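Local coordinates for 450aa long hypothetical fmu protein (Pyrococcus horikoshii, PDB 2YXL) that probably methylates cytosine at carbon 5 in RNA, with S-adenosyl-L-methionine as methyl donor, at residues S188-V201 against E238-V250. Residues are numbered along the deposited sequence; the frame is centred on the assembly and turned at random.
Sequences SIRVNTLKANVEEV and EGKIIVQEEASAV
Ile189, Arg190 and Val191 pair with Val243, Ile242 and Ile241 in an antiparallel edge of the ferredoxin-like domain's four-stranded sheet: strand 241-243 is outermost, and strand 186-191 lies between it and strand 221-225. Arg190 and Ile242 form the hydrogen-bonded pair; Arg190 N reaches Ile242 O over 2.7 Å, nearly straight at 170°, and Ile242 N returns the bond to Arg190 O. Just past the end of strand 241-243, Gln244 O accepts from Ser188 OG (2.8 Å), before helix 246-255 begins.

The two sheet faces do different work. On one, the CG2 branch of Ile241 meets both Val201 CG1 (3.7 Å) and Ile189 CD1 (3.8 Å), so helix 198-207 packs directly onto the strand pair. The other face turns to the methyltransferase domain. Here Arg190 starts with CG anti to the backbone N (chi1 -159°) and bends at chi3, which lays its guanidinium alongside Ile242, whose CG2 sits over one face near the rim, 3.5 Å from Arg190 NH1. That same NH1 donates to Gln244 OE1 at 3.0 Å; the oxygen lies close to the guanidinium plane, but NH1 stands well above the amide plane. Glu279 of helix 272-280 takes NH2 in a salt bridge, and Gln244 touches Lys273, a predicted S-adenosyl-L-methionine-binding residue, with bound sinefungin about 5 Å from the Gln244 side chain. A leucine in place of Arg190 would probably leave Glu279 without this cationic partner and Gln244 freer to turn beside the cofactor pocket.

At the far end, Lys240 runs extended over the Ala196 methyl, with Lys240 CG 3.7 Å from Ala196 CB, and its NZ makes weak salt bridges with Glu200 OE1 and Glu238 OE1.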
# COMPACT_ATOMS: atom_id res chain seq x y z
N SER A 188 -4.12 -10.12 0.01
CA SER A 188 -3.06 -11.02 0.42
C SER A 188 -2.90 -11.02 1.94
O SER A 188 -2.79 -9.96 2.56
CB SER A 188 -1.75 -10.63 -0.27
OG SER A 188 -0.73 -11.57 0.02
N ILE A 189 -2.91 -12.21 2.53
CA ILE A 189 -2.77 -12.37 3.99
C ILE A 189 -1.72 -13.43 4.35
O ILE A 189 -1.46 -14.34 3.56
CB ILE A 189 -4.12 -12.74 4.68
CG1 ILE A 189 -4.71 -14.04 4.12
CG2 ILE A 189 -5.12 -11.58 4.57
CD1 ILE A 189 -5.78 -14.67 5.00
N ARG A 190 -1.12 -13.29 5.53
CA ARG A 190 -0.20 -14.29 6.04
C ARG A 190 -0.82 -15.02 7.23
O ARG A 190 -1.47 -14.40 8.07
CB ARG A 190 1.14 -13.67 6.45
CG ARG A 190 2.28 -14.68 6.51
CD ARG A 190 3.56 -14.09 7.11
NE ARG A 190 3.49 -13.97 8.56
CZ ARG A 190 3.42 -12.82 9.23
NH1 ARG A 190 3.43 -11.65 8.58
NH2 ARG A 190 3.35 -12.83 10.55
N VAL A 191 -0.62 -16.34 7.27
CA VAL A 191 -1.10 -17.17 8.37
C VAL A 191 -0.05 -17.21 9.48
O VAL A 191 1.11 -17.54 9.24
CB VAL A 191 -1.46 -18.60 7.89
CG1 VAL A 191 -1.71 -19.54 9.07
CG2 VAL A 191 -2.68 -18.57 6.98
N ASN A 192 -0.47 -16.86 10.69
CA ASN A 192 0.39 -16.88 11.87
C ASN A 192 0.62 -18.31 12.36
O ASN A 192 -0.21 -18.87 13.08
CB ASN A 192 -0.22 -16.00 12.98
CG ASN A 192 0.66 -15.91 14.22
OD1 ASN A 192 0.18 -15.53 15.29
ND2 ASN A 192 1.94 -16.25 14.09
N THR A 193 1.75 -18.89 11.95
CA THR A 193 2.10 -20.28 12.29
C THR A 193 2.24 -20.50 13.79
O THR A 193 2.13 -21.63 14.28
CB THR A 193 3.40 -20.72 11.60
OG1 THR A 193 4.46 -19.81 11.92
CG2 THR A 193 3.22 -20.79 10.09
N LEU A 194 2.49 -19.42 14.51
CA LEU A 194 2.65 -19.44 15.96
C LEU A 194 1.32 -19.71 16.67
O LEU A 194 1.31 -20.09 17.85
CB LEU A 194 3.23 -18.10 16.42
CG LEU A 194 4.27 -18.07 17.53
CD1 LEU A 194 5.26 -16.94 17.26
CD2 LEU A 194 3.61 -17.90 18.90
N LYS A 195 0.21 -19.53 15.96
CA LYS A 195 -1.12 -19.63 16.56
C LYS A 195 -2.12 -20.45 15.74
O LYS A 195 -3.18 -20.83 16.24
CB LYS A 195 -1.67 -18.21 16.83
CG LYS A 195 -2.73 -18.13 17.92
CD LYS A 195 -2.93 -16.70 18.39
CE LYS A 195 -2.10 -16.37 19.62
NZ LYS A 195 -2.72 -16.91 20.86
N ALA A 196 -1.78 -20.74 14.48
CA ALA A 196 -2.65 -21.50 13.58
C ALA A 196 -1.85 -22.16 12.46
O ALA A 196 -0.70 -21.79 12.22
CB ALA A 196 -3.73 -20.60 12.99
N ASN A 197 -2.45 -23.14 11.79
CA ASN A 197 -1.86 -23.70 10.57
C ASN A 197 -2.68 -23.38 9.32
O ASN A 197 -3.87 -23.06 9.42
CB ASN A 197 -1.60 -25.21 10.70
CG ASN A 197 -2.82 -26.04 10.39
OD1 ASN A 197 -3.69 -26.23 11.23
ND2 ASN A 197 -2.88 -26.57 9.17
N VAL A 198 -2.04 -23.47 8.16
CA VAL A 198 -2.61 -22.99 6.89
C VAL A 198 -3.96 -23.61 6.52
O VAL A 198 -4.94 -22.89 6.29
CB VAL A 198 -1.60 -23.15 5.72
CG1 VAL A 198 -2.17 -22.56 4.44
CG2 VAL A 198 -0.28 -22.47 6.07
N GLU A 199 -4.02 -24.95 6.46
CA GLU A 199 -5.23 -25.66 6.04
C GLU A 199 -6.43 -25.34 6.93
O GLU A 199 -7.55 -25.19 6.44
CB GLU A 199 -4.99 -27.17 5.98
CG GLU A 199 -4.17 -27.65 4.77
CD GLU A 199 -4.83 -27.34 3.43
OE1 GLU A 199 -4.11 -26.90 2.51
OE2 GLU A 199 -6.06 -27.54 3.29
N GLU A 200 -6.19 -25.26 8.24
CA GLU A 200 -7.21 -24.89 9.22
C GLU A 200 -7.80 -23.51 8.89
O GLU A 200 -9.02 -23.32 8.95
CB GLU A 200 -6.60 -24.91 10.62
CG GLU A 200 -7.46 -24.30 11.73
CD GLU A 200 -6.62 -23.68 12.85
OE1 GLU A 200 -7.13 -23.59 13.99
OE2 GLU A 200 -5.46 -23.28 12.59
N VAL A 201 -6.92 -22.56 8.55
CA VAL A 201 -7.34 -21.21 8.15
C VAL A 201 -8.10 -21.24 6.82
O VAL A 201 -9.17 -20.63 6.72
CB VAL A 201 -6.13 -20.24 8.07
CG1 VAL A 201 -6.51 -18.93 7.40
CG2 VAL A 201 -5.56 -19.98 9.46
N GLU A 238 -8.53 -13.44 16.57
CA GLU A 238 -7.78 -14.42 17.34
C GLU A 238 -6.29 -14.37 17.00
O GLU A 238 -5.48 -15.05 17.62
CB GLU A 238 -8.34 -15.83 17.12
CG GLU A 238 -9.69 -16.07 17.79
CD GLU A 238 -10.43 -17.29 17.24
OE1 GLU A 238 -10.09 -17.75 16.13
OE2 GLU A 238 -11.35 -17.78 17.92
N GLY A 239 -5.95 -13.54 16.01
CA GLY A 239 -4.56 -13.32 15.62
C GLY A 239 -3.96 -14.44 14.78
O GLY A 239 -2.76 -14.70 14.85
N LYS A 240 -4.81 -15.09 13.99
CA LYS A 240 -4.38 -16.19 13.13
C LYS A 240 -3.89 -15.69 11.77
O LYS A 240 -3.11 -16.38 11.11
CB LYS A 240 -5.51 -17.21 12.95
CG LYS A 240 -5.94 -17.91 14.23
CD LYS A 240 -7.04 -18.93 13.97
CE LYS A 240 -7.42 -19.66 15.25
NZ LYS A 240 -8.56 -20.59 15.04
N ILE A 241 -4.36 -14.51 11.37
CA ILE A 241 -4.02 -13.93 10.06
C ILE A 241 -3.69 -12.43 10.13
O ILE A 241 -4.21 -11.70 10.98
CB ILE A 241 -5.14 -14.14 9.01
CG1 ILE A 241 -6.46 -13.49 9.46
CG2 ILE A 241 -5.33 -15.62 8.70
CD1 ILE A 241 -7.39 -13.12 8.32
N ILE A 242 -2.82 -11.99 9.22
CA ILE A 242 -2.43 -10.58 9.11
C ILE A 242 -2.29 -10.21 7.63
O ILE A 242 -1.83 -11.02 6.82
CB ILE A 242 -1.11 -10.28 9.90
CG1 ILE A 242 -0.78 -8.78 9.87
CG2 ILE A 242 0.06 -11.14 9.39
CD1 ILE A 242 0.27 -8.34 10.89
N VAL A 243 -2.70 -8.99 7.27
CA VAL A 243 -2.59 -8.51 5.89
C VAL A 243 -1.13 -8.24 5.54
O VAL A 243 -0.49 -7.39 6.14
CB VAL A 243 -3.44 -7.23 5.64
CG1 VAL A 243 -3.32 -6.77 4.19
CG2 VAL A 243 -4.90 -7.47 5.99
N GLN A 244 -0.61 -8.99 4.57
CA GLN A 244 0.76 -8.82 4.09
C GLN A 244 0.89 -9.33 2.66
O GLN A 244 0.36 -10.38 2.32
CB GLN A 244 1.76 -9.55 5.00
CG GLN A 244 3.22 -9.36 4.59
CD GLN A 244 4.22 -10.02 5.53
OE1 GLN A 244 4.22 -11.24 5.71
NE2 GLN A 244 5.10 -9.21 6.12
N GLU A 245 1.62 -8.57 1.84
CA GLU A 245 1.92 -8.97 0.48
C GLU A 245 2.93 -10.11 0.46
O GLU A 245 3.74 -10.24 1.38
CB GLU A 245 2.46 -7.79 -0.33
CG GLU A 245 1.49 -6.62 -0.49
CD GLU A 245 0.24 -6.97 -1.30
OE1 GLU A 245 0.23 -7.98 -2.04
OE2 GLU A 245 -0.75 -6.21 -1.20
N GLU A 246 2.87 -10.93 -0.59
CA GLU A 246 3.80 -12.05 -0.76
C GLU A 246 5.26 -11.58 -0.70
O GLU A 246 6.08 -12.19 -0.00
CB GLU A 246 3.52 -12.79 -2.07
CG GLU A 246 4.30 -14.09 -2.23
CD GLU A 246 4.19 -14.66 -3.64
OE1 GLU A 246 3.43 -15.62 -3.83
OE2 GLU A 246 4.86 -14.13 -4.55
N ALA A 247 5.57 -10.50 -1.41
CA ALA A 247 6.92 -9.94 -1.45
C ALA A 247 7.45 -9.57 -0.06
O ALA A 247 8.63 -9.79 0.24
CB ALA A 247 6.96 -8.73 -2.38
N SER A 248 6.58 -9.02 0.78
CA SER A 248 6.94 -8.66 2.15
C SER A 248 7.22 -9.88 3.03
O SER A 248 8.09 -9.83 3.90
CB SER A 248 5.84 -7.80 2.77
OG SER A 248 5.74 -6.55 2.12
N ALA A 249 6.49 -10.97 2.80
CA ALA A 249 6.69 -12.22 3.53
C ALA A 249 8.03 -12.88 3.20
O ALA A 249 8.67 -13.47 4.08
CB ALA A 249 5.56 -13.18 3.26
N VAL A 250 8.44 -12.78 1.94
CA VAL A 250 9.72 -13.32 1.46
C VAL A 250 10.90 -12.64 2.17
O VAL A 250 11.88 -13.31 2.52
CB VAL A 250 9.84 -13.17 -0.09
CG1 VAL A 250 11.27 -13.47 -0.56
CG2 VAL A 250 8.84 -14.08 -0.79